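Local coordinates for protein cellobiose 2-epimerase (Caldibacillus thermoamylovorans, PDB 5ZHB) that catalyses the reversible epimerization of cellobiose at C2 of its reducing-end sugar, converting the terminal glucose into mannose, at residues G284-G289 / I300-V305; G246-A251 / Y278-K283; E13-P18 / Y342-R347. All coordinates share one frame; numbering follows the deposited sequence.

In the fold
The family fold is an (alpha/alpha)6 barrel, the six-hairpin architecture of the N-acylglucosamine 2-epimerases. Contact 2 lies between two of its helices, 245-262 and 267-283; contacts 1 and 3 involve the loops and sheet that join helices. Contact 1 follows contact 2 directly in sequence, with centres 12 Å apart, and Val285 CG2 lies 3.8 Å from Ile280 O. Contact 3 encloses both others along the chain and touches contact 1 where Met343 CE lies 3.3 Å from Arg304 O. Contacts 2 and 3 stay about 12 Å apart at their nearest atoms. The contact centres lie 15 to 20 Å from the chain centre; the sugar pocket, as in relatives, probably lies inside the barrel.

Contact 1: residues G284-G289 / I300-V305; sequences GVLKDG and IDYTRV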
loop_
_atom_site.group_PDB
_atom_site.type_symbol
_atom_site.label_atom_id
_atom_site.label_comp_id
_atom_site.label_asym_id
_atom_site.label_seq_id
_atom_site.Cartn_x
_atom_site.Cartn_y
_atom_site.Cartn_z
ATOM N N GLY A 284 -11.057 6.527 -15.322
ATOM C CA GLY A 284 -9.840 7.050 -14.709
ATOM C C GLY A 284 -8.717 7.357 -15.706
ATOM O O GLY A 284 -7.873 8.202 -15.426
ATOM N N VAL A 285 -8.675 6.650 -16.839
ATOM C CA VAL A 285 -7.599 6.788 -17.804
ATOM C C VAL A 285 -7.800 8.031 -18.678
ATOM O O VAL A 285 -8.858 8.232 -19.266
ATOM C CB VAL A 285 -7.523 5.510 -18.642
ATOM C CG1 VAL A 285 -6.526 5.634 -19.780
ATOM C CG2 VAL A 285 -7.192 4.318 -17.757
ATOM N N LEU A 286 -6.759 8.853 -18.781
ATOM C CA LEU A 286 -6.796 10.084 -19.556
ATOM C C LEU A 286 -6.427 9.805 -21.010
ATOM O O LEU A 286 -6.016 8.703 -21.346
ATOM C CB LEU A 286 -5.807 11.028 -18.878
ATOM C CG LEU A 286 -6.156 11.362 -17.427
ATOM C CD1 LEU A 286 -5.160 12.271 -16.725
ATOM C CD2 LEU A 286 -7.572 11.981 -17.430
ATOM N N LYS A 287 -6.496 10.825 -21.875
ATOM C CA LYS A 287 -6.282 10.545 -23.288
ATOM C C LYS A 287 -4.818 10.163 -23.544
ATOM O O LYS A 287 -4.578 9.451 -24.514
ATOM C CB LYS A 287 -6.923 11.545 -24.268
ATOM C CG LYS A 287 -6.652 13.027 -24.093
ATOM C CD LYS A 287 -5.240 13.445 -24.482
ATOM C CE LYS A 287 -4.979 14.883 -24.155
ATOM N NZ LYS A 287 -3.540 15.152 -24.112
ATOM N N ASP A 288 -3.855 10.516 -22.664
ATOM C CA ASP A 288 -2.465 10.073 -22.850
ATOM C C ASP A 288 -2.229 8.660 -22.307
ATOM O O ASP A 288 -1.139 8.118 -22.453
ATOM C CB ASP A 288 -1.433 11.069 -22.330
ATOM C CG ASP A 288 -1.533 11.340 -20.838
ATOM O OD1 ASP A 288 -2.297 10.600 -20.182
ATOM O OD2 ASP A 288 -0.923 12.320 -20.363
ATOM N N GLY A 289 -3.246 8.037 -21.700
ATOM C CA GLY A 289 -3.105 6.688 -21.170
ATOM C C GLY A 289 -2.756 6.677 -19.677
ATOM O O GLY A 289 -2.756 5.612 -19.058
ATOM N N ILE A 300 -12.089 17.047 -11.115
ATOM C CA ILE A 300 -11.048 16.063 -11.304
ATOM C C ILE A 300 -9.690 16.712 -11.030
ATOM O O ILE A 300 -9.355 17.783 -11.529
ATOM C CB ILE A 300 -11.135 15.436 -12.706
ATOM C CG1 ILE A 300 -12.448 14.656 -12.876
ATOM C CG2 ILE A 300 -9.910 14.552 -12.965
ATOM C CD1 ILE A 300 -12.773 14.264 -14.309
ATOM N N ASP A 301 -8.905 16.036 -10.201
ATOM C CA ASP A 301 -7.501 16.354 -10.067
ATOM C C ASP A 301 -6.741 15.510 -11.087
ATOM O O ASP A 301 -6.698 14.293 -10.959
ATOM C CB ASP A 301 -7.105 16.183 -8.607
ATOM C CG ASP A 301 -5.647 16.460 -8.299
ATOM O OD1 ASP A 301 -4.877 16.653 -9.235
ATOM O OD2 ASP A 301 -5.318 16.522 -7.111
ATOM N N TYR A 302 -6.124 16.189 -12.064
ATOM C CA TYR A 302 -5.449 15.571 -13.193
ATOM C C TYR A 302 -3.968 15.305 -12.897
ATOM O O TYR A 302 -3.244 14.863 -13.787
ATOM C CB TYR A 302 -5.557 16.476 -14.432
ATOM C CG TYR A 302 -6.955 16.463 -15.031
ATOM C CD1 TYR A 302 -7.406 15.347 -15.722
ATOM C CD2 TYR A 302 -7.828 17.530 -14.870
ATOM C CE1 TYR A 302 -8.687 15.294 -16.247
ATOM C CE2 TYR A 302 -9.111 17.490 -15.397
ATOM C CZ TYR A 302 -9.539 16.368 -16.085
ATOM O OH TYR A 302 -10.792 16.259 -16.604
ATOM N N THR A 303 -3.539 15.483 -11.652
ATOM C CA THR A 303 -2.181 15.114 -11.262
ATOM C C THR A 303 -1.985 13.618 -11.475
ATOM O O THR A 303 -2.835 12.823 -11.087
ATOM C CB THR A 303 -1.929 15.430 -9.790
ATOM O OG1 THR A 303 -2.239 16.797 -9.576
ATOM C CG2 THR A 303 -0.473 15.196 -9.399
ATOM N N ARG A 304 -0.873 13.250 -12.114
ATOM C CA ARG A 304 -0.474 11.867 -12.274
ATOM C C ARG A 304 0.433 11.461 -11.109
ATOM O O ARG A 304 1.577 11.918 -11.043
ATOM C CB ARG A 304 0.296 11.668 -13.573
ATOM C CG ARG A 304 -0.552 11.555 -14.833
ATOM C CD ARG A 304 -1.129 12.922 -15.236
ATOM N NE ARG A 304 -1.558 12.924 -16.639
ATOM C CZ ARG A 304 -2.146 13.947 -17.263
ATOM N NH1 ARG A 304 -2.551 15.000 -16.584
ATOM N NH2 ARG A 304 -2.374 13.864 -18.558
ATOM N N VAL A 305 -0.121 10.678 -10.177
ATOM C CA VAL A 305 0.552 10.329 -8.932
ATOM C C VAL A 305 1.182 8.972 -9.154
ATOM O O VAL A 305 0.518 8.098 -9.711
ATOM C CB VAL A 305 -0.391 10.334 -7.710
ATOM C CG1 VAL A 305 0.306 9.888 -6.436
ATOM C CG2 VAL A 305 -0.971 11.717 -7.456
#
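A type I beta turn, Leu286 to Gly289, docks on strand 299-305 of a four-stranded antiparallel sheet, and Leu286, Asp288, Tyr302 and Arg304 make the joint. The turn itself is closed by Gly289 N to Leu286 O at 2.9 Å. Leu286 divides its two methyls: CD1 sits over one face of the Arg304 guanidinium, 3.5 Å from CZ, and CD2 reaches the edge of the Tyr302 ring, 3.7 Å from CE1. A face of that ring is packed by Ile300 CG2 from its own strand. Because the Arg304 chain bends at chi2 (74°), its guanidinium folds back along the strand, and NH1 bonds to Tyr302 O at 2.9 Å. NH2 crosses to Asp288 OD2 at 2.8 Å in a salt bridge, arriving 36° out of the carboxylate plane; the two flat groups stand 66° apart. Ser290 OG completes the network, bonding to both Arg304 NE and Asp288 OD1. Each guanidinium nitrogen thus has a bond, which fixes the rotation of this buried group while a leucine methyl covers one face. Charge pairing with Arg304 would be expected to favour the ionised form of Asp288.

Contact 2: residues G246-A251 / Y278-K283; sequences GHDIEA and YNIEKK
Ile280 meets Asp248 and Ile249 inside a helical hairpin of the consecutive antiparallel helices 245-262 and 267-283, within the (alpha/alpha)6 barrel. The backbones come close here: the CA atoms of Ile249 and Ile280 are 6.6 Å apart. From CB, the Ile280 side chain forks. CG2 takes the branch anti to the backbone N and packs against Ile249 CB at 4.2 Å, while CG1 lies beside that N (chi1 -60°) and passes Asp248 CB at 3.8 Å. At the tip, CD1 comes within 3.6 Å of the same Asp248 CB and 3.9 Å of Asp248 OD2, so it covers the aliphatic base of the aspartate and brushes its carboxylate. The two side chains cross at about a right angle. Phe316 also touches Ile249, so helix 306-323 packs on that residue as well. All three touching residues are buried, yet the carboxylate has polar partners: Leu228 N, from a loop, bonds to Asp248 OD2. A single water makes the polar bridge between the helices, donating to Asp248 OD2 at 2.8 Å and accepting from Asn279 ND2 at 2.9 Å.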
loop_
_atom_site.group_PDB
_atom_site.type_symbol
_atom_site.label_atom_id
_atom_site.label_comp_id
_atom_site.label_asym_id
_atom_site.label_seq_id
_atom_site.Cartn_x
_atom_site.Cartn_y
_atom_site.Cartn_z
ATOM N N GLY A 246 -7.022 5.455 -7.961
ATOM C CA GLY A 246 -5.932 4.566 -7.604
ATOM C C GLY A 246 -6.329 3.543 -6.558
ATOM O O GLY A 246 -5.937 2.379 -6.665
ATOM N N HIS A 247 -7.092 3.964 -5.530
ATOM C CA HIS A 247 -7.577 3.019 -4.544
ATOM C C HIS A 247 -8.455 1.945 -5.189
ATOM O O HIS A 247 -8.363 0.769 -4.862
ATOM C CB HIS A 247 -8.370 3.676 -3.411
ATOM C CG HIS A 247 -7.533 4.363 -2.394
ATOM N ND1 HIS A 247 -7.273 5.722 -2.485
ATOM C CD2 HIS A 247 -6.981 3.927 -1.255
ATOM C CE1 HIS A 247 -6.512 6.071 -1.445
ATOM N NE2 HIS A 247 -6.334 5.002 -0.687
ATOM N N ASP A 248 -9.334 2.347 -6.097
ATOM C CA ASP A 248 -10.241 1.371 -6.703
ATOM C C ASP A 248 -9.491 0.257 -7.417
ATOM O O ASP A 248 -9.780 -0.911 -7.233
ATOM C CB ASP A 248 -11.216 2.096 -7.614
ATOM C CG ASP A 248 -12.287 2.885 -6.880
ATOM O OD1 ASP A 248 -11.986 3.397 -5.777
ATOM O OD2 ASP A 248 -13.413 2.975 -7.404
ATOM N N ILE A 249 -8.544 0.621 -8.295
ATOM C CA ILE A 249 -7.901 -0.365 -9.131
ATOM C C ILE A 249 -6.951 -1.212 -8.287
ATOM O O ILE A 249 -6.805 -2.413 -8.523
ATOM C CB ILE A 249 -7.256 0.294 -10.369
ATOM C CG1 ILE A 249 -6.835 -0.751 -11.383
ATOM C CG2 ILE A 249 -6.102 1.244 -10.013
ATOM C CD1 ILE A 249 -7.969 -1.661 -11.831
ATOM N N GLU A 250 -6.341 -0.598 -7.262
ATOM C CA GLU A 250 -5.576 -1.346 -6.280
ATOM C C GLU A 250 -6.468 -2.368 -5.572
ATOM O O GLU A 250 -6.106 -3.530 -5.488
ATOM C CB GLU A 250 -4.992 -0.350 -5.274
ATOM C CG GLU A 250 -4.154 -1.021 -4.184
ATOM C CD GLU A 250 -3.628 -0.040 -3.133
ATOM O OE1 GLU A 250 -4.260 1.025 -2.924
ATOM O OE2 GLU A 250 -2.566 -0.339 -2.538
ATOM N N ALA A 251 -7.606 -1.914 -5.037
ATOM C CA ALA A 251 -8.536 -2.776 -4.327
ATOM C C ALA A 251 -9.006 -3.942 -5.195
ATOM O O ALA A 251 -9.106 -5.067 -4.712
ATOM C CB ALA A 251 -9.731 -1.970 -3.874
ATOM N N TYR A 278 -13.034 -2.490 -15.117
ATOM C CA TYR A 278 -13.662 -1.872 -16.274
ATOM C C TYR A 278 -13.976 -0.415 -15.987
ATOM O O TYR A 278 -13.806 0.461 -16.848
ATOM C CB TYR A 278 -14.927 -2.605 -16.723
ATOM C CG TYR A 278 -14.605 -3.774 -17.636
ATOM C CD1 TYR A 278 -14.130 -3.536 -18.927
ATOM C CD2 TYR A 278 -14.776 -5.091 -17.236
ATOM C CE1 TYR A 278 -13.834 -4.581 -19.784
ATOM C CE2 TYR A 278 -14.502 -6.147 -18.100
ATOM C CZ TYR A 278 -14.025 -5.883 -19.373
ATOM O OH TYR A 278 -13.698 -6.856 -20.271
ATOM N N ASN A 279 -14.477 -0.152 -14.779
ATOM C CA ASN A 279 -14.909 1.185 -14.436
ATOM C C ASN A 279 -13.723 2.153 -14.510
ATOM O O ASN A 279 -13.837 3.297 -14.991
ATOM C CB ASN A 279 -15.584 1.182 -13.059
ATOM C CG ASN A 279 -16.287 2.480 -12.772
ATOM O OD1 ASN A 279 -17.116 2.924 -13.576
ATOM N ND2 ASN A 279 -15.899 3.163 -11.707
ATOM N N ILE A 280 -12.575 1.715 -13.964
ATOM C CA ILE A 280 -11.445 2.626 -13.866
ATOM C C ILE A 280 -10.790 2.766 -15.244
ATOM O O ILE A 280 -10.308 3.845 -15.565
ATOM C CB ILE A 280 -10.463 2.205 -12.752
ATOM C CG1 ILE A 280 -11.162 2.181 -11.368
ATOM C CG2 ILE A 280 -9.242 3.121 -12.773
ATOM C CD1 ILE A 280 -11.719 3.517 -10.913
ATOM N N GLU A 281 -10.804 1.703 -16.057
ATOM C CA GLU A 281 -10.303 1.785 -17.431
ATOM C C GLU A 281 -11.079 2.876 -18.175
ATOM O O GLU A 281 -10.497 3.667 -18.916
ATOM C CB GLU A 281 -10.291 0.402 -18.085
ATOM C CG GLU A 281 -9.640 0.307 -19.471
ATOM C CD GLU A 281 -10.362 0.994 -20.642
ATOM O OE1 GLU A 281 -9.758 1.280 -21.689
ATOM O OE2 GLU A 281 -11.555 1.264 -20.513
ATOM N N LYS A 282 -12.400 2.952 -17.936
ATOM C CA LYS A 282 -13.258 3.870 -18.666
ATOM C C LYS A 282 -13.249 5.262 -18.050
ATOM O O LYS A 282 -13.374 6.256 -18.761
ATOM C CB LYS A 282 -14.711 3.370 -18.680
ATOM C CG LYS A 282 -15.713 4.254 -19.432
ATOM C CD LYS A 282 -17.167 3.879 -19.166
ATOM C CE LYS A 282 -17.445 2.431 -19.420
ATOM N NZ LYS A 282 -18.849 2.068 -19.207
ATOM N N LYS A 283 -13.166 5.353 -16.721
ATOM C CA LYS A 283 -13.403 6.632 -16.075
ATOM C C LYS A 283 -12.122 7.302 -15.572
ATOM O O LYS A 283 -12.103 8.525 -15.447
ATOM C CB LYS A 283 -14.440 6.398 -14.974
ATOM C CG LYS A 283 -15.833 6.016 -15.531
ATOM C CD LYS A 283 -16.890 5.888 -14.449
ATOM C CE LYS A 283 -18.241 5.467 -14.966
ATOM N NZ LYS A 283 -19.054 5.056 -13.821
HETATM O O HOH W 1 -14.343 1.782 -9.718
#

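Contact 3: residues E13-P18 / Y342-R347; sequences ETHILP and YMIDSR
His15, on the N-terminal helix 2-21, reaches across to Ile344 and Asp345 where the chain leaves helix 326-343. The CA atoms of His15 and Ile344 are 9.3 Å apart, and the His15 side chain bridges the gap, to a side chain at Ile344 and to a backbone carbonyl at Asp345. The His15 ring extends from a helix widened into a pi-type turn at 13-16. Its CG stands anti to the backbone N (chi1 -172°), which carries the imidazole out from the helix toward the loop. Ile344 answers with its CG2 methyl, the branch that likewise points opposite its own backbone N; this atom lies 3.5 Å from His15 CD2 and 3.6 Å from His15 NE2, approaching the ring obliquely. The two side chains run alongside each other, pointing opposite ways, and Glu11, one turn earlier on helix 2-21, adds to the packing on Ile344. His15 NE2 also makes a weak hydrogen bond to Asp345 O, long at 3.3 Å and strongly bent (N-H...O 123°); the stronger partner of this nitrogen is Glu351 O.

Asp345 turns its carboxylate away from the histidine and toward Arg347. The arginine chain bends at chi3 (-73°), bringing the guanidinium side-on to the carboxylate: NE, with OD1 nearly in the guanidinium plane, bonds to the syn lone pair of Asp345 OD1 at 3.1 Å and also to OD2, and NH2 bonds to Asp345 OD2 at 2.6 Å. The guanidinium is held in addition by Tyr37, through its carbonyl and a cation-pi contact. Asp345 OD1 accepting from Arg347 N at 2.9 Å, from above the carboxylate plane, closes an Asx turn. Arg347 and this turn tie residues 345 to 347 together, while His15 joins them to the N-terminal helix 2-21 in a protein of the (alpha/alpha)6 barrel family.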
loop_
_atom_site.group_PDB
_atom_site.type_symbol
_atom_site.label_atom_id
_atom_site.label_comp_id
_atom_site.label_asym_id
_atom_site.label_seq_id
_atom_site.Cartn_x
_atom_site.Cartn_y
_atom_site.Cartn_z
ATOM N N GLU A 13 15.663 -3.707 -10.557
ATOM C CA GLU A 13 16.967 -4.167 -10.088
ATOM C C GLU A 13 18.056 -3.134 -10.362
ATOM O O GLU A 13 19.022 -3.088 -9.622
ATOM C CB GLU A 13 17.282 -5.514 -10.737
ATOM C CG GLU A 13 16.343 -6.614 -10.258
ATOM C CD GLU A 13 16.850 -8.038 -10.426
ATOM O OE1 GLU A 13 16.776 -8.534 -11.571
ATOM O OE2 GLU A 13 17.319 -8.627 -9.411
ATOM N N THR A 14 17.924 -2.300 -11.399
ATOM C CA THR A 14 19.016 -1.391 -11.733
ATOM C C THR A 14 18.747 0.041 -11.270
ATOM O O THR A 14 19.681 0.830 -11.273
ATOM C CB THR A 14 19.383 -1.415 -13.224
ATOM O OG1 THR A 14 18.402 -0.718 -13.977
ATOM C CG2 THR A 14 19.593 -2.817 -13.768
ATOM N N HIS A 15 17.494 0.407 -10.907
ATOM C CA HIS A 15 17.187 1.798 -10.589
ATOM C C HIS A 15 16.543 1.859 -9.199
ATOM O O HIS A 15 17.084 2.520 -8.310
ATOM C CB HIS A 15 16.386 2.433 -11.731
ATOM C CG HIS A 15 16.157 3.903 -11.620
ATOM N ND1 HIS A 15 17.143 4.799 -11.263
ATOM C CD2 HIS A 15 15.067 4.632 -11.872
ATOM C CE1 HIS A 15 16.627 6.023 -11.278
ATOM N NE2 HIS A 15 15.366 5.933 -11.659
ATOM N N ILE A 16 15.417 1.150 -9.002
ATOM C CA ILE A 16 14.604 1.318 -7.796
ATOM C C ILE A 16 15.347 0.795 -6.573
ATOM O O ILE A 16 15.580 1.530 -5.616
ATOM C CB ILE A 16 13.218 0.640 -7.909
ATOM C CG1 ILE A 16 12.400 1.228 -9.053
ATOM C CG2 ILE A 16 12.502 0.770 -6.570
ATOM C CD1 ILE A 16 11.088 0.514 -9.343
ATOM N N LEU A 17 15.640 -0.497 -6.554
ATOM C CA LEU A 17 16.215 -1.092 -5.363
ATOM C C LEU A 17 17.607 -0.532 -5.024
ATOM O O LEU A 17 17.868 -0.284 -3.856
ATOM C CB LEU A 17 16.198 -2.604 -5.491
ATOM C CG LEU A 17 14.800 -3.209 -5.646
ATOM C CD1 LEU A 17 14.864 -4.690 -5.869
ATOM C CD2 LEU A 17 13.945 -2.897 -4.433
ATOM N N PRO A 18 18.539 -0.296 -5.966
ATOM C CA PRO A 18 19.787 0.417 -5.629
ATOM C C PRO A 18 19.587 1.794 -5.000
ATOM O O PRO A 18 20.348 2.193 -4.125
ATOM C CB PRO A 18 20.558 0.501 -6.973
ATOM C CG PRO A 18 19.996 -0.635 -7.793
ATOM C CD PRO A 18 18.524 -0.787 -7.356
ATOM N N TYR A 342 7.595 10.247 -18.237
ATOM C CA TYR A 342 7.408 11.388 -17.374
ATOM C C TYR A 342 7.676 11.126 -15.897
ATOM O O TYR A 342 7.946 12.086 -15.181
ATOM C CB TYR A 342 5.971 11.904 -17.505
ATOM C CG TYR A 342 5.620 12.373 -18.909
ATOM C CD1 TYR A 342 6.126 13.572 -19.400
ATOM C CD2 TYR A 342 4.788 11.632 -19.741
ATOM C CE1 TYR A 342 5.834 14.010 -20.682
ATOM C CE2 TYR A 342 4.468 12.073 -21.021
ATOM C CZ TYR A 342 4.994 13.267 -21.486
ATOM O OH TYR A 342 4.705 13.736 -22.731
ATOM N N MET A 343 7.530 9.891 -15.422
ATOM C CA MET A 343 7.474 9.632 -13.988
ATOM C C MET A 343 8.802 9.109 -13.454
ATOM O O MET A 343 9.119 9.352 -12.295
ATOM C CB MET A 343 6.398 8.585 -13.665
ATOM C CG MET A 343 6.002 8.432 -12.178
ATOM S SD MET A 343 5.149 9.843 -11.430
ATOM C CE MET A 343 3.627 9.706 -12.389
ATOM N N ILE A 344 9.563 8.350 -14.262
ATOM C CA ILE A 344 10.826 7.800 -13.782
ATOM C C ILE A 344 11.890 8.886 -13.952
ATOM O O ILE A 344 12.069 9.387 -15.047
ATOM C CB ILE A 344 11.217 6.497 -14.508
ATOM C CG1 ILE A 344 10.147 5.412 -14.350
ATOM C CG2 ILE A 344 12.596 6.005 -14.018
ATOM C CD1 ILE A 344 10.532 4.037 -14.877
ATOM N N ASP A 345 12.581 9.230 -12.869
ATOM C CA ASP A 345 13.513 10.356 -12.830
ATOM C C ASP A 345 14.782 9.917 -13.554
ATOM O O ASP A 345 15.269 8.841 -13.280
ATOM C CB ASP A 345 13.839 10.684 -11.382
ATOM C CG ASP A 345 14.562 11.989 -11.119
ATOM O OD1 ASP A 345 15.078 12.582 -12.095
ATOM O OD2 ASP A 345 14.484 12.454 -9.985
ATOM N N SER A 346 15.315 10.726 -14.463
ATOM C CA SER A 346 16.562 10.335 -15.096
ATOM C C SER A 346 17.760 11.056 -14.468
ATOM O O SER A 346 18.894 10.857 -14.898
ATOM C CB SER A 346 16.495 10.508 -16.571
ATOM O OG SER A 346 16.293 11.875 -16.859
ATOM N N ARG A 347 17.550 11.785 -13.369
ATOM C CA ARG A 347 18.679 12.389 -12.684
ATOM C C ARG A 347 19.503 11.294 -12.028
ATOM O O ARG A 347 18.971 10.283 -11.582
ATOM C CB ARG A 347 18.281 13.380 -11.597
ATOM C CG ARG A 347 17.646 14.603 -12.215
ATOM C CD ARG A 347 17.241 15.521 -11.100
ATOM N NE ARG A 347 16.073 14.957 -10.408
ATOM C CZ ARG A 347 15.514 15.417 -9.308
ATOM N NH1 ARG A 347 16.011 16.489 -8.703
ATOM N NH2 ARG A 347 14.447 14.803 -8.803
#